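Local coordinates for protein DotI (Legionella pneumophila, PDB 3WZ4) that is a component of an inner-membrane complex essential for type IV secretion, represented here by its periplasmic domain, at residues S37-L49 with P126-P138. Residues are numbered along the deposited sequence; the frame is centred on the assembly and turned at random.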
loop_
_atom_site.group_PDB
_atom_site.type_symbol
_atom_site.label_atom_id
_atom_site.label_comp_id
_atom_site.label_asym_id
_atom_site.label_seq_id
_atom_site.Cartn_x
_atom_site.Cartn_y
_atom_site.Cartn_z
ATOM N N SER A 37 -7.683 5.577 -1.529
ATOM C CA SER A 37 -7.807 5.643 -2.984
ATOM C C SER A 37 -6.927 6.736 -3.593
ATOM O O SER A 37 -6.508 6.637 -4.748
ATOM C CB SER A 37 -9.267 5.846 -3.399
ATOM O OG SER A 37 -9.701 7.171 -3.144
ATOM N N GLY A 38 -6.643 7.769 -2.810
ATOM C CA GLY A 38 -5.833 8.881 -3.274
ATOM C C GLY A 38 -4.386 8.510 -3.540
ATOM O O GLY A 38 -3.701 9.184 -4.310
ATOM N N PHE A 39 -3.918 7.442 -2.903
ATOM C CA PHE A 39 -2.559 6.958 -3.111
ATOM C C PHE A 39 -2.408 6.314 -4.484
ATOM O O PHE A 39 -1.296 6.163 -4.986
ATOM C CB PHE A 39 -2.182 5.919 -2.047
ATOM C CG PHE A 39 -1.985 6.489 -0.672
ATOM C CD1 PHE A 39 -1.008 7.440 -0.434
ATOM C CD2 PHE A 39 -2.757 6.051 0.390
ATOM C CE1 PHE A 39 -0.818 7.959 0.835
ATOM C CE2 PHE A 39 -2.572 6.565 1.662
ATOM C CZ PHE A 39 -1.602 7.519 1.883
ATOM N N PHE A 40 -3.528 5.926 -5.084
ATOM C CA PHE A 40 -3.493 5.089 -6.279
ATOM C C PHE A 40 -3.848 5.825 -7.563
ATOM O O PHE A 40 -4.599 6.796 -7.551
ATOM C CB PHE A 40 -4.422 3.883 -6.108
ATOM C CG PHE A 40 -3.991 2.935 -5.028
ATOM C CD1 PHE A 40 -4.439 3.097 -3.729
ATOM C CD2 PHE A 40 -3.136 1.881 -5.314
ATOM C CE1 PHE A 40 -4.046 2.228 -2.734
ATOM C CE2 PHE A 40 -2.736 1.006 -4.323
ATOM C CZ PHE A 40 -3.191 1.178 -3.031
ATOM N N THR A 41 -3.291 5.348 -8.672
ATOM C CA THR A 41 -3.683 5.819 -9.990
ATOM C C THR A 41 -4.938 5.073 -10.420
ATOM O O THR A 41 -5.373 4.138 -9.747
ATOM C CB THR A 41 -2.578 5.558 -11.032
ATOM O OG1 THR A 41 -2.428 4.145 -11.228
ATOM C CG2 THR A 41 -1.253 6.149 -10.572
ATOM N N ALA A 42 -5.511 5.482 -11.546
ATOM C CA ALA A 42 -6.713 4.845 -12.070
ATOM C C ALA A 42 -6.547 3.329 -12.125
ATOM O O ALA A 42 -7.333 2.588 -11.536
ATOM C CB ALA A 42 -7.052 5.400 -13.454
ATOM N N GLU A 43 -5.515 2.870 -12.826
ATOM C CA GLU A 43 -5.284 1.434 -12.972
ATOM C C GLU A 43 -4.784 0.792 -11.676
ATOM O O GLU A 43 -5.015 -0.392 -11.431
ATOM C CB GLU A 43 -4.313 1.147 -14.123
ATOM C CG GLU A 43 -2.881 1.591 -13.870
ATOM C CD GLU A 43 -2.678 3.081 -14.075
ATOM O OE1 GLU A 43 -3.647 3.768 -14.477
ATOM O OE2 GLU A 43 -1.547 3.565 -13.831
ATOM N N GLY A 44 -4.101 1.577 -10.849
ATOM C CA GLY A 44 -3.600 1.080 -9.582
ATOM C C GLY A 44 -4.728 0.751 -8.623
ATOM O O GLY A 44 -4.680 -0.248 -7.904
ATOM N N TRP A 45 -5.753 1.594 -8.623
ATOM C CA TRP A 45 -6.906 1.413 -7.747
ATOM C C TRP A 45 -7.693 0.161 -8.130
ATOM O O TRP A 45 -8.163 -0.574 -7.265
ATOM C CB TRP A 45 -7.801 2.655 -7.792
ATOM C CG TRP A 45 -8.985 2.611 -6.867
ATOM C CD1 TRP A 45 -10.303 2.705 -7.216
ATOM C CD2 TRP A 45 -8.959 2.468 -5.440
ATOM N NE1 TRP A 45 -11.096 2.629 -6.096
ATOM C CE2 TRP A 45 -10.296 2.481 -4.995
ATOM C CE3 TRP A 45 -7.935 2.325 -4.499
ATOM C CZ2 TRP A 45 -10.635 2.362 -3.648
ATOM C CZ3 TRP A 45 -8.274 2.206 -3.164
ATOM C CH2 TRP A 45 -9.614 2.225 -2.751
ATOM N N ASP A 46 -7.823 -0.083 -9.430
ATOM C CA ASP A 46 -8.499 -1.284 -9.912
ATOM C C ASP A 46 -7.761 -2.548 -9.475
ATOM O O ASP A 46 -8.376 -3.508 -9.011
ATOM C CB ASP A 46 -8.630 -1.257 -11.435
ATOM C CG ASP A 46 -9.633 -0.228 -11.917
ATOM O OD1 ASP A 46 -10.492 0.195 -11.111
ATOM O OD2 ASP A 46 -9.573 0.152 -13.104
ATOM N N GLN A 47 -6.441 -2.540 -9.629
ATOM C CA GLN A 47 -5.620 -3.690 -9.272
ATOM C C GLN A 47 -5.615 -3.915 -7.762
ATOM O O GLN A 47 -5.688 -5.050 -7.291
ATOM C CB GLN A 47 -4.195 -3.510 -9.802
ATOM C CG GLN A 47 -3.272 -4.693 -9.554
ATOM C CD GLN A 47 -2.433 -4.528 -8.303
ATOM O OE1 GLN A 47 -2.094 -3.410 -7.909
ATOM N NE2 GLN A 47 -2.096 -5.643 -7.668
ATOM N N PHE A 48 -5.531 -2.827 -7.006
ATOM C CA PHE A 48 -5.544 -2.914 -5.550
ATOM C C PHE A 48 -6.875 -3.465 -5.052
ATOM O O PHE A 48 -6.906 -4.311 -4.158
ATOM C CB PHE A 48 -5.267 -1.542 -4.930
ATOM C CG PHE A 48 -5.309 -1.531 -3.427
ATOM C CD1 PHE A 48 -4.264 -2.057 -2.688
ATOM C CD2 PHE A 48 -6.388 -0.983 -2.756
ATOM C CE1 PHE A 48 -4.299 -2.041 -1.304
ATOM C CE2 PHE A 48 -6.429 -0.966 -1.374
ATOM C CZ PHE A 48 -5.381 -1.496 -0.647
ATOM N N LEU A 49 -7.973 -2.986 -5.630
ATOM C CA LEU A 49 -9.296 -3.499 -5.281
ATOM C C LEU A 49 -9.430 -4.976 -5.641
ATOM O O LEU A 49 -10.000 -5.756 -4.882
ATOM C CB LEU A 49 -10.396 -2.690 -5.974
ATOM C CG LEU A 49 -10.704 -1.314 -5.376
ATOM C CD1 LEU A 49 -11.762 -0.598 -6.194
ATOM C CD2 LEU A 49 -11.146 -1.450 -3.928
ATOM N N PRO A 126 -3.075 15.659 -6.114
ATOM C CA PRO A 126 -2.242 16.764 -5.623
ATOM C C PRO A 126 -0.797 16.354 -5.330
ATOM O O PRO A 126 0.109 17.182 -5.432
ATOM C CB PRO A 126 -2.949 17.177 -4.329
ATOM C CG PRO A 126 -4.376 16.827 -4.565
ATOM C CD PRO A 126 -4.353 15.565 -5.384
ATOM N N ARG A 127 -0.586 15.093 -4.972
ATOM C CA ARG A 127 0.758 14.613 -4.669
ATOM C C ARG A 127 1.621 14.532 -5.928
ATOM O O ARG A 127 2.845 14.655 -5.860
ATOM C CB ARG A 127 0.701 13.255 -3.972
ATOM C CG ARG A 127 2.029 12.806 -3.389
ATOM C CD ARG A 127 2.637 13.886 -2.500
ATOM N NE ARG A 127 3.895 13.449 -1.899
ATOM C CZ ARG A 127 5.070 13.464 -2.523
ATOM N NH1 ARG A 127 5.156 13.896 -3.775
ATOM N NH2 ARG A 127 6.159 13.044 -1.895
ATOM N N GLY A 128 0.976 14.329 -7.073
ATOM C CA GLY A 128 1.676 14.272 -8.344
ATOM C C GLY A 128 2.150 12.876 -8.694
ATOM O O GLY A 128 2.648 12.633 -9.794
ATOM N N ILE A 129 2.002 11.954 -7.750
ATOM C CA ILE A 129 2.369 10.562 -7.975
ATOM C C ILE A 129 1.282 9.644 -7.433
ATOM O O ILE A 129 0.515 10.032 -6.551
ATOM C CB ILE A 129 3.708 10.202 -7.295
ATOM C CG1 ILE A 129 3.670 10.579 -5.812
ATOM C CG2 ILE A 129 4.876 10.881 -8.001
ATOM C CD1 ILE A 129 4.878 10.115 -5.034
ATOM N N GLY A 130 1.226 8.429 -7.971
ATOM C CA GLY A 130 0.277 7.428 -7.523
ATOM C C GLY A 130 0.783 6.018 -7.760
ATOM O O GLY A 130 1.657 5.793 -8.598
ATOM N N ILE A 131 0.230 5.064 -7.018
ATOM C CA ILE A 131 0.610 3.664 -7.159
ATOM C C ILE A 131 -0.156 3.003 -8.300
ATOM O O ILE A 131 -1.387 3.042 -8.333
ATOM C CB ILE A 131 0.349 2.890 -5.858
ATOM C CG1 ILE A 131 1.235 3.437 -4.733
ATOM C CG2 ILE A 131 0.583 1.398 -6.062
ATOM C CD1 ILE A 131 0.850 2.939 -3.355
ATOM N N SER A 132 0.578 2.407 -9.237
ATOM C CA SER A 132 -0.028 1.697 -10.363
ATOM C C SER A 132 -0.106 0.193 -10.108
ATOM O O SER A 132 -0.959 -0.497 -10.662
ATOM C CB SER A 132 0.745 1.968 -11.657
ATOM O OG SER A 132 0.460 3.267 -12.151
ATOM N N GLN A 133 0.791 -0.312 -9.270
ATOM C CA GLN A 133 0.767 -1.722 -8.910
ATOM C C GLN A 133 1.178 -1.910 -7.461
ATOM O O GLN A 133 2.157 -1.327 -6.999
ATOM C CB GLN A 133 1.670 -2.550 -9.827
ATOM C CG GLN A 133 1.544 -4.049 -9.594
ATOM C CD GLN A 133 2.424 -4.869 -10.516
ATOM O OE1 GLN A 133 3.620 -4.612 -10.641
ATOM N NE2 GLN A 133 1.833 -5.866 -11.166
ATOM N N PHE A 134 0.413 -2.733 -6.753
ATOM C CA PHE A 134 0.644 -3.002 -5.346
ATOM C C PHE A 134 0.744 -4.514 -5.162
ATOM O O PHE A 134 -0.250 -5.227 -5.284
ATOM C CB PHE A 134 -0.514 -2.440 -4.522
ATOM C CG PHE A 134 -0.224 -2.331 -3.052
ATOM C CD1 PHE A 134 -0.402 -3.420 -2.212
ATOM C CD2 PHE A 134 0.211 -1.134 -2.505
ATOM C CE1 PHE A 134 -0.146 -3.318 -0.858
ATOM C CE2 PHE A 134 0.469 -1.027 -1.150
ATOM C CZ PHE A 134 0.289 -2.118 -0.326
ATOM N N VAL A 135 1.946 -5.001 -4.885
ATOM C CA VAL A 135 2.157 -6.437 -4.751
ATOM C C VAL A 135 2.671 -6.813 -3.366
ATOM O O VAL A 135 3.632 -6.227 -2.866
ATOM C CB VAL A 135 3.117 -6.969 -5.824
ATOM C CG1 VAL A 135 3.421 -8.438 -5.583
ATOM C CG2 VAL A 135 2.524 -6.760 -7.214
ATOM N N VAL A 136 2.017 -7.792 -2.749
ATOM C CA VAL A 136 2.410 -8.269 -1.431
ATOM C C VAL A 136 2.899 -9.709 -1.514
ATOM O O VAL A 136 2.324 -10.527 -2.232
ATOM C CB VAL A 136 1.238 -8.193 -0.430
ATOM C CG1 VAL A 136 1.661 -8.741 0.927
ATOM C CG2 VAL A 136 0.738 -6.759 -0.302
ATOM N N GLY A 137 3.964 -10.012 -0.782
ATOM C CA GLY A 137 4.499 -11.359 -0.731
ATOM C C GLY A 137 5.182 -11.608 0.597
ATOM O O GLY A 137 5.374 -10.677 1.379
ATOM N N PRO A 138 5.547 -12.869 0.866
ATOM C CA PRO A 138 6.234 -13.224 2.110
ATOM C C PRO A 138 7.730 -12.943 2.046
ATOM O O PRO A 138 8.242 -12.588 0.978
ATOM C CB PRO A 138 6.004 -14.731 2.201
ATOM C CG PRO A 138 5.962 -15.165 0.777
ATOM C CD PRO A 138 5.238 -14.059 0.052
#
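The carbonyl oxygen of Ile131 is gripped from above its plane by Thr41 N at 3.0 Å, in a nearly straight bond, while Gly44 CA sends a C-H toward the same Ile131 O at 3.2 Å. With Ile131 N bonded to Phe39 O at 2.8 Å, this makes a single beta bridge between Phe40 and Ile131, docking the loop before helix 42-54 against the outermost strand 129-138. Gly44 brings the helix backbone right up to the corner at Ser132, where a classic beta bulge places both Ser132 and Gln133 opposite Leu116 of strand 106-119.

Polar side chains clasp this corner. Thr41, the N-cap, accepts from Gly44 N through OG1; with OG1 between backbone N and carbonyl carbon (chi1 67°), its CG2 is turned onto Gly130. Ser132 OG donates to Glu43 OE2 at 2.6 Å, reaching the anti side of the carboxylate. One turn on, Gln47 folds at chi2 so that its amide spans both backbone groups of Phe134: OE1 receives Phe134 N at 2.8 Å, and NE2 gives a straighter bond to Phe134 O at 3.0 Å. This oxygen lies in the amide plane of Gln47, so two bonds fix the amide's rotation and engage the backbone N-H and C=O of Phe134.

Beneath the polar layer, Ile131 CD1 lies over one face of the Phe40 ring, and the edge of Phe48 meets the face of Phe134 in a T-shaped pair, planes at 79°. Ala17 and Ala21 of helix 7-21 touch Ile131 and Phe134 respectively. The helix is thus bound to the sheet's margin by backbone and side-chain hydrogen bonds as well as aromatic contacts, an attachment that is directional as well as hydrophobic.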